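Local coordinates for protein 3,4-dihydroxy-2-butanone 4-phosphate synthase (Acinetobacter baumannii, PDB 6MNZ) that probably converts D-ribulose 5-phosphate into 3,4-dihydroxy-2-butanone 4-phosphate and formate, supplying the four-carbon precursor of riboflavin, at residues L223-E228 with I234-V239; T248-H253 with Q332-L337; K266-P271 with K343-P348. All coordinates share one frame; numbering follows the deposited sequence.

Contact 1 of 3, residues L223-E228 with I234-V239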
# COMPACT_ATOMS: atom_id res chain seq x y z
N LEU A 223 7.11 -24.04 -11.59
CA LEU A 223 6.47 -22.78 -11.23
C LEU A 223 5.55 -22.36 -12.37
O LEU A 223 6.02 -21.84 -13.39
CB LEU A 223 7.52 -21.71 -10.95
CG LEU A 223 7.23 -20.74 -9.81
CD1 LEU A 223 7.44 -21.43 -8.47
CD2 LEU A 223 8.12 -19.51 -9.93
N TYR A 224 4.25 -22.36 -12.10
CA TYR A 224 3.26 -21.76 -12.99
C TYR A 224 2.86 -20.40 -12.43
O TYR A 224 2.37 -20.31 -11.30
CB TYR A 224 2.05 -22.68 -13.15
CG TYR A 224 2.38 -24.04 -13.72
CD1 TYR A 224 1.82 -24.46 -14.93
CD2 TYR A 224 3.11 -24.97 -12.99
CE1 TYR A 224 2.03 -25.74 -15.40
CE2 TYR A 224 3.42 -26.21 -13.52
CZ TYR A 224 2.87 -26.60 -14.72
OH TYR A 224 3.10 -27.86 -15.22
N ARG A 225 3.19 -19.34 -13.16
CA ARG A 225 2.74 -17.99 -12.83
C ARG A 225 1.45 -17.67 -13.56
O ARG A 225 1.40 -17.71 -14.80
CB ARG A 225 3.82 -16.97 -13.20
CG ARG A 225 4.98 -16.91 -12.20
CD ARG A 225 6.21 -16.23 -12.79
NE ARG A 225 6.33 -14.84 -12.33
CZ ARG A 225 6.06 -13.77 -13.07
NH1 ARG A 225 5.68 -13.90 -14.34
NH2 ARG A 225 6.23 -12.56 -12.56
N TYR A 226 0.43 -17.25 -12.81
CA TYR A 226 -0.87 -16.90 -13.35
C TYR A 226 -1.19 -15.44 -13.08
O TYR A 226 -0.69 -14.85 -12.12
CB TYR A 226 -1.97 -17.79 -12.76
CG TYR A 226 -1.88 -19.23 -13.19
CD1 TYR A 226 -1.09 -20.14 -12.50
CD2 TYR A 226 -2.58 -19.69 -14.30
CE1 TYR A 226 -1.10 -21.48 -12.82
CE2 TYR A 226 -2.62 -21.03 -14.60
CZ TYR A 226 -1.80 -21.91 -13.93
OH TYR A 226 -1.68 -23.21 -14.35
N ARG A 227 -2.04 -14.86 -13.92
CA ARG A 227 -2.63 -13.55 -13.68
C ARG A 227 -4.12 -13.59 -13.94
O ARG A 227 -4.57 -14.16 -14.94
CB ARG A 227 -1.97 -12.49 -14.57
CG ARG A 227 -0.92 -11.65 -13.87
CD ARG A 227 -0.74 -10.30 -14.54
NE ARG A 227 -0.14 -10.41 -15.87
CZ ARG A 227 1.16 -10.27 -16.12
NH1 ARG A 227 2.03 -10.13 -15.12
NH2 ARG A 227 1.60 -10.36 -17.36
N GLU A 228 -4.88 -12.90 -13.09
CA GLU A 228 -6.33 -12.80 -13.23
C GLU A 228 -6.73 -11.44 -13.78
O GLU A 228 -5.98 -10.46 -13.67
CB GLU A 228 -7.03 -13.03 -11.89
CG GLU A 228 -8.53 -13.20 -12.03
CD GLU A 228 -9.24 -13.38 -10.70
OE1 GLU A 228 -8.87 -12.65 -9.75
OE2 GLU A 228 -10.34 -13.95 -10.71
N ILE A 234 -0.16 -11.52 -8.92
CA ILE A 234 0.42 -12.61 -9.69
C ILE A 234 0.30 -13.89 -8.88
O ILE A 234 0.72 -13.93 -7.71
CB ILE A 234 1.89 -12.30 -10.06
CG1 ILE A 234 2.48 -13.43 -10.91
CG2 ILE A 234 2.69 -12.03 -8.81
CD1 ILE A 234 2.06 -13.35 -12.36
N HIS A 235 -0.45 -14.85 -9.40
CA HIS A 235 -0.71 -16.11 -8.71
C HIS A 235 0.26 -17.19 -9.15
O HIS A 235 0.62 -17.28 -10.33
CB HIS A 235 -2.15 -16.58 -8.96
CG HIS A 235 -3.18 -15.52 -8.76
ND1 HIS A 235 -3.79 -15.31 -7.54
CD2 HIS A 235 -3.80 -14.70 -9.63
CE1 HIS A 235 -4.61 -14.28 -7.64
NE2 HIS A 235 -4.69 -13.94 -8.91
N LEU A 236 0.61 -18.07 -8.22
CA LEU A 236 1.56 -19.15 -8.47
C LEU A 236 0.90 -20.50 -8.25
O LEU A 236 -0.09 -20.63 -7.53
CB LEU A 236 2.78 -19.02 -7.56
CG LEU A 236 3.58 -17.73 -7.72
CD1 LEU A 236 4.61 -17.61 -6.62
CD2 LEU A 236 4.25 -17.67 -9.08
N ALA A 237 1.52 -21.53 -8.83
CA ALA A 237 1.13 -22.92 -8.57
C ALA A 237 2.38 -23.78 -8.60
O ALA A 237 3.09 -23.80 -9.62
CB ALA A 237 0.10 -23.40 -9.59
N LEU A 238 2.78 -24.29 -7.44
CA LEU A 238 3.88 -25.23 -7.32
C LEU A 238 3.36 -26.65 -7.55
O LEU A 238 2.47 -27.11 -6.82
CB LEU A 238 4.54 -25.12 -5.96
CG LEU A 238 5.50 -23.94 -5.78
CD1 LEU A 238 4.74 -22.63 -5.72
CD2 LEU A 238 6.36 -24.12 -4.54
N VAL A 239 3.86 -27.31 -8.59
CA VAL A 239 3.40 -28.63 -8.99
C VAL A 239 4.55 -29.62 -8.83
O VAL A 239 5.71 -29.29 -9.11
CB VAL A 239 2.89 -28.64 -10.45
CG1 VAL A 239 2.38 -30.03 -10.82
CG2 VAL A 239 1.79 -27.61 -10.62
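R225 and I234 meet with a flat group laid over a methyl: CD1 of I234 lies over the centre of one face of the guanidinium, 4.0 Å from its plane. The arginine chain bends at its third torsion (chi3 101°), which turns the group back over the isoleucine, while NH1 is held by a salt bridge to D210 of strand 206-215. Beside this pair, the chains of R225 and L236 run alongside each other in the same direction. L223 and L238 do likewise, with their CD1 atoms 4.0 Å apart. The other face carries Y224 and Y226, packed on A237 and V239. The edge of the Y226 ring reaches along the sheet from CE1 to A237 CB, at 3.9 Å, and Y224 CE2 comes within 3.6 Å of V239 CG2. The backbone frame is an antiparallel beta hairpin, strand 220-228 returning as 235-239, with Y224-A237 and Y226-H235 as its hydrogen-bonded pairs. The Y224 N to A237 O bond measures 3.1 Å and the answering A237 N to Y224 O bond 2.9 Å. Each face has a different cover. V329 and I333 of helix 320-336 pack on the side bearing Y226, H235 and A237, where D336 takes the hydroxyl of Y226 in a hydrogen bond. On the reverse side L236 and L238 meet L301 and L261 of the second subunit, while I234 packs on G302 of that subunit.

Contact 2 of 3, residues T248-H253 with Q332-L337. With SO4 (sulfate ion), chain D.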
# COMPACT_ATOMS: atom_id res chain seq x y z
N THR A 248 -4.51 -35.55 -7.36
CA THR A 248 -3.52 -34.54 -6.99
C THR A 248 -3.77 -34.09 -5.56
O THR A 248 -4.92 -33.85 -5.18
CB THR A 248 -3.58 -33.35 -7.95
OG1 THR A 248 -3.47 -33.81 -9.30
CG2 THR A 248 -2.45 -32.38 -7.66
N THR A 249 -2.72 -34.09 -4.76
CA THR A 249 -2.78 -33.55 -3.40
C THR A 249 -2.62 -32.03 -3.46
O THR A 249 -1.65 -31.52 -4.04
CB THR A 249 -1.69 -34.17 -2.53
OG1 THR A 249 -1.76 -35.60 -2.62
CG2 THR A 249 -1.85 -33.74 -1.08
N VAL A 250 -3.60 -31.31 -2.93
CA VAL A 250 -3.82 -29.91 -3.27
C VAL A 250 -3.90 -29.10 -1.99
O VAL A 250 -4.48 -29.54 -0.99
CB VAL A 250 -5.10 -29.72 -4.11
CG1 VAL A 250 -5.37 -28.25 -4.34
CG2 VAL A 250 -4.97 -30.46 -5.43
N ARG A 251 -3.33 -27.89 -2.03
CA ARG A 251 -3.65 -26.85 -1.06
C ARG A 251 -3.74 -25.52 -1.78
O ARG A 251 -2.75 -25.06 -2.36
CB ARG A 251 -2.59 -26.78 0.05
CG ARG A 251 -2.81 -25.65 1.03
CD ARG A 251 -2.70 -26.13 2.47
NE ARG A 251 -2.94 -25.05 3.42
CZ ARG A 251 -4.10 -24.82 4.03
NH1 ARG A 251 -5.12 -25.65 3.89
NH2 ARG A 251 -4.21 -23.80 4.87
N VAL A 252 -4.90 -24.87 -1.69
CA VAL A 252 -5.01 -23.44 -1.95
C VAL A 252 -4.63 -22.67 -0.69
O VAL A 252 -5.14 -22.94 0.40
CB VAL A 252 -6.44 -23.09 -2.40
CG1 VAL A 252 -6.64 -21.58 -2.39
CG2 VAL A 252 -6.70 -23.66 -3.78
N HIS A 253 -3.76 -21.68 -0.85
CA HIS A 253 -2.98 -21.13 0.26
C HIS A 253 -3.06 -19.61 0.23
O HIS A 253 -2.63 -18.98 -0.74
CB HIS A 253 -1.52 -21.58 0.18
CG HIS A 253 -0.82 -21.55 1.50
ND1 HIS A 253 -1.30 -22.24 2.59
CD2 HIS A 253 0.16 -20.75 1.96
CE1 HIS A 253 -0.60 -21.91 3.66
NE2 HIS A 253 0.33 -21.05 3.29
N GLN A 332 -9.61 -22.29 -11.08
CA GLN A 332 -9.23 -22.14 -12.48
C GLN A 332 -7.77 -22.51 -12.71
O GLN A 332 -7.44 -23.10 -13.74
CB GLN A 332 -9.49 -20.71 -12.94
CG GLN A 332 -10.96 -20.32 -12.92
CD GLN A 332 -11.18 -18.87 -13.33
OE1 GLN A 332 -10.48 -18.34 -14.19
NE2 GLN A 332 -12.15 -18.22 -12.69
N ILE A 333 -6.92 -22.31 -11.70
CA ILE A 333 -5.54 -22.78 -11.78
C ILE A 333 -5.51 -24.30 -11.85
O ILE A 333 -4.76 -24.90 -12.63
CB ILE A 333 -4.72 -22.25 -10.60
CG1 ILE A 333 -4.47 -20.75 -10.76
CG2 ILE A 333 -3.40 -23.01 -10.47
CD1 ILE A 333 -3.77 -20.09 -9.59
N LEU A 334 -6.26 -24.96 -10.95
CA LEU A 334 -6.18 -26.41 -10.85
C LEU A 334 -6.78 -27.09 -12.07
O LEU A 334 -6.25 -28.10 -12.54
CB LEU A 334 -6.90 -26.87 -9.58
CG LEU A 334 -6.25 -26.40 -8.28
CD1 LEU A 334 -7.21 -26.55 -7.10
CD2 LEU A 334 -4.95 -27.15 -8.01
N ARG A 335 -7.83 -26.50 -12.67
CA ARG A 335 -8.31 -27.00 -13.95
C ARG A 335 -7.28 -26.79 -15.05
O ARG A 335 -7.08 -27.66 -15.90
CB ARG A 335 -9.63 -26.33 -14.32
CG ARG A 335 -10.16 -26.76 -15.68
CD ARG A 335 -11.63 -26.39 -15.84
NE ARG A 335 -11.81 -24.95 -15.98
CZ ARG A 335 -12.64 -24.21 -15.25
NH1 ARG A 335 -13.41 -24.77 -14.32
NH2 ARG A 335 -12.72 -22.91 -15.46
N ASP A 336 -6.67 -25.60 -15.09
CA ASP A 336 -5.66 -25.33 -16.11
C ASP A 336 -4.49 -26.30 -15.99
O ASP A 336 -3.91 -26.69 -17.01
CB ASP A 336 -5.16 -23.88 -15.98
CG ASP A 336 -4.03 -23.58 -16.94
OD1 ASP A 336 -4.31 -23.34 -18.14
OD2 ASP A 336 -2.86 -23.53 -16.49
N LEU A 337 -4.18 -26.74 -14.78
CA LEU A 337 -3.16 -27.76 -14.57
C LEU A 337 -3.67 -29.17 -14.88
O LEU A 337 -2.86 -30.10 -14.93
CB LEU A 337 -2.65 -27.70 -13.13
CG LEU A 337 -1.94 -26.41 -12.75
CD1 LEU A 337 -1.77 -26.30 -11.24
CD2 LEU A 337 -0.59 -26.31 -13.45
S SO4 D . -6.90 -24.72 6.97
O1 SO4 D . -7.19 -24.02 5.72
O2 SO4 D . -6.68 -26.14 6.69
O3 SO4 D . -5.71 -24.15 7.58
O4 SO4 D . -8.04 -24.57 7.88
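In the mixed sheet of the C-terminal domain, helix 320-336 belongs to a beta-alpha-beta crossover from strand 290-292 to strand 342-344, and strand 248-253, lying between those two, is the one it passes over. V250 and L334 make the contact, reaching toward each other tip to tip. CG1 of the valine is met by both leucine methyls, CD1 at 3.7 Å and CD2 at 3.9 Å. That methyl is turned opposite the backbone nitrogen (chi1 175°), which aims it at the helix. V252 CG2 touches the same leucine more loosely, and M342 packs against both V250 and L334.

The strand's alternation sends R251 away from the helix, where its guanidinium holds a sulfate, probably taken from the crystallisation liquor. Sulfate O1 lies in the guanidinium plane at its edge and accepts from NH1 at 3.2 Å and NH2 at 3.1 Å, a forked grip on one oxygen; S347 holds the ion as well. NE of the arginine makes a weak bond to H253 ND1, and H253 NE2 is in turn hydrogen-bonded to R259. A helix laid on the parallel strand it passes over, meeting it through aliphatic side chains, is typical of the beta-alpha-beta unit of alpha/beta folds.

Contact 3 of 3, residues K266-P271 with K343-P348. With SO4 (sulfate ion), chain D.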
# COMPACT_ATOMS: atom_id res chain seq x y z
N LYS A 266 4.84 -24.82 5.52
CA LYS A 266 5.94 -25.78 5.43
C LYS A 266 5.42 -27.21 5.51
O LYS A 266 5.56 -27.99 4.57
CB LYS A 266 6.97 -25.52 6.52
CG LYS A 266 8.31 -26.18 6.26
CD LYS A 266 8.52 -27.42 7.12
CE LYS A 266 9.76 -28.18 6.68
NZ LYS A 266 10.11 -29.29 7.61
N ALA A 267 4.61 -27.49 6.53
CA ALA A 267 3.96 -28.79 6.68
C ALA A 267 2.98 -29.05 5.54
O ALA A 267 2.22 -30.02 5.59
CB ALA A 267 3.24 -28.88 8.02
N ASP A 268 2.86 -28.09 4.62
CA ASP A 268 2.24 -28.34 3.32
C ASP A 268 3.25 -28.50 2.20
O ASP A 268 3.04 -29.33 1.31
CB ASP A 268 1.29 -27.19 2.97
CG ASP A 268 0.69 -27.33 1.59
OD1 ASP A 268 0.12 -26.34 1.09
OD2 ASP A 268 0.64 -28.46 1.07
N GLY A 269 4.41 -27.83 2.29
CA GLY A 269 5.47 -28.09 1.34
C GLY A 269 5.96 -29.52 1.36
O GLY A 269 6.35 -30.06 0.32
N GLU A 270 5.92 -30.17 2.52
CA GLU A 270 6.47 -31.52 2.61
C GLU A 270 5.49 -32.54 2.05
O GLU A 270 5.86 -33.35 1.20
CB GLU A 270 6.85 -31.88 4.05
CG GLU A 270 7.32 -30.71 4.90
CD GLU A 270 7.66 -31.14 6.32
OE1 GLU A 270 8.19 -32.26 6.48
OE2 GLU A 270 7.25 -30.44 7.27
N PRO A 271 4.19 -32.46 2.40
CA PRO A 271 3.24 -33.42 1.82
C PRO A 271 3.08 -33.30 0.31
O PRO A 271 2.18 -33.94 -0.24
CB PRO A 271 1.93 -33.07 2.54
CG PRO A 271 2.36 -32.51 3.85
CD PRO A 271 3.61 -31.73 3.53
N LYS A 343 -7.03 -34.52 -3.37
CA LYS A 343 -6.89 -34.80 -1.94
C LYS A 343 -6.52 -33.50 -1.25
O LYS A 343 -5.37 -33.05 -1.33
CB LYS A 343 -5.84 -35.89 -1.73
CG LYS A 343 -5.20 -35.90 -0.35
CD LYS A 343 -4.34 -37.15 -0.18
CE LYS A 343 -3.21 -36.93 0.81
NZ LYS A 343 -2.33 -38.14 0.91
N LEU A 344 -7.51 -32.84 -0.66
CA LEU A 344 -7.32 -31.49 -0.14
C LEU A 344 -6.64 -31.55 1.22
O LEU A 344 -7.10 -32.25 2.13
CB LEU A 344 -8.66 -30.77 -0.01
CG LEU A 344 -9.37 -30.33 -1.29
CD1 LEU A 344 -10.60 -29.49 -0.95
CD2 LEU A 344 -8.45 -29.56 -2.21
N LEU A 345 -5.65 -30.68 1.41
CA LEU A 345 -5.02 -30.47 2.70
C LEU A 345 -5.66 -29.34 3.49
O LEU A 345 -5.04 -28.81 4.42
CB LEU A 345 -3.52 -30.20 2.52
CG LEU A 345 -2.79 -31.20 1.62
CD1 LEU A 345 -1.28 -30.98 1.70
CD2 LEU A 345 -3.14 -32.63 2.00
N SER A 346 -6.89 -28.97 3.16
CA SER A 346 -7.61 -27.91 3.85
C SER A 346 -8.60 -28.51 4.85
O SER A 346 -9.04 -29.66 4.71
CB SER A 346 -8.35 -27.01 2.86
OG SER A 346 -7.44 -26.36 1.99
N SER A 347 -8.96 -27.72 5.85
CA SER A 347 -10.17 -27.97 6.60
C SER A 347 -11.40 -27.75 5.72
O SER A 347 -11.33 -27.06 4.70
CB SER A 347 -10.24 -27.06 7.83
OG SER A 347 -10.33 -25.70 7.44
N PRO A 348 -12.50 -28.46 6.00
CA PRO A 348 -13.61 -28.50 5.04
C PRO A 348 -14.11 -27.10 4.71
O PRO A 348 -14.12 -26.20 5.54
CB PRO A 348 -14.68 -29.32 5.77
CG PRO A 348 -14.24 -29.38 7.21
CD PRO A 348 -12.74 -29.33 7.16
S SO4 D . -6.90 -24.72 6.97
O1 SO4 D . -7.19 -24.02 5.72
O2 SO4 D . -6.68 -26.14 6.69
O3 SO4 D . -5.71 -24.15 7.58
O4 SO4 D . -8.04 -24.57 7.88
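Sulfate oxygen O2 is gripped by two groups, the backbone N of S347 at 2.9 Å and, weakly, R251 from the adjoining strand. S347 holds the ion a second time through its hydroxyl, with OG 2.6 Å from O4. The serine's first torsion (chi1 64°) places OG between the backbone nitrogen and the carbonyl carbon, so hydroxyl and amide can serve one anion together. A few residues earlier, L345 crosses to the 266-271 segment: its CD1 methyl packs on P271 CB at 3.9 Å, and the carboxylate oxygen OD2 of D268 lies against the same methyl, the two side chains running obliquely to one another. All this happens where the chain leaves strand 342-344, at the carboxyl ends of the parallel strands, where alpha/beta folds commonly bind anions; here the ion is probably from the crystallisation liquor. Helix 266-269 is a short piece beside those strand ends. Across its turn K266 NZ makes a weak salt bridge to E270 OE2 at 3.1 Å, and the backbone N of E270 bonds to K266 O at 3.0 Å. D268 also touches R251, while L345 packs further on T249 and T366. K266 itself reaches K263 of the second subunit.

How the contacts relate
From the N terminus, contact 1 comes first and closes the shortest loop, the five-residue turn of the hairpin, before either of the others opens. Contact 2 then starts at strand 248-253 and contact 3 at helix 266-269. Their partners follow in the same order, helix 320-336 and then strand 342-344, so these two long loops of 78 and 71 residues cross. Contacts 2 and 3 meet where T248 and V250 share backbone bonds with K343 and L345, and at the common sulfate. Helix 320-336 links contacts 1 and 2, with D336 probably hydrogen-bonded to the hydroxyl of Y226 and I333 packing on its ring. Contacts 1 and 3 do not touch, yet both reach the same sheet.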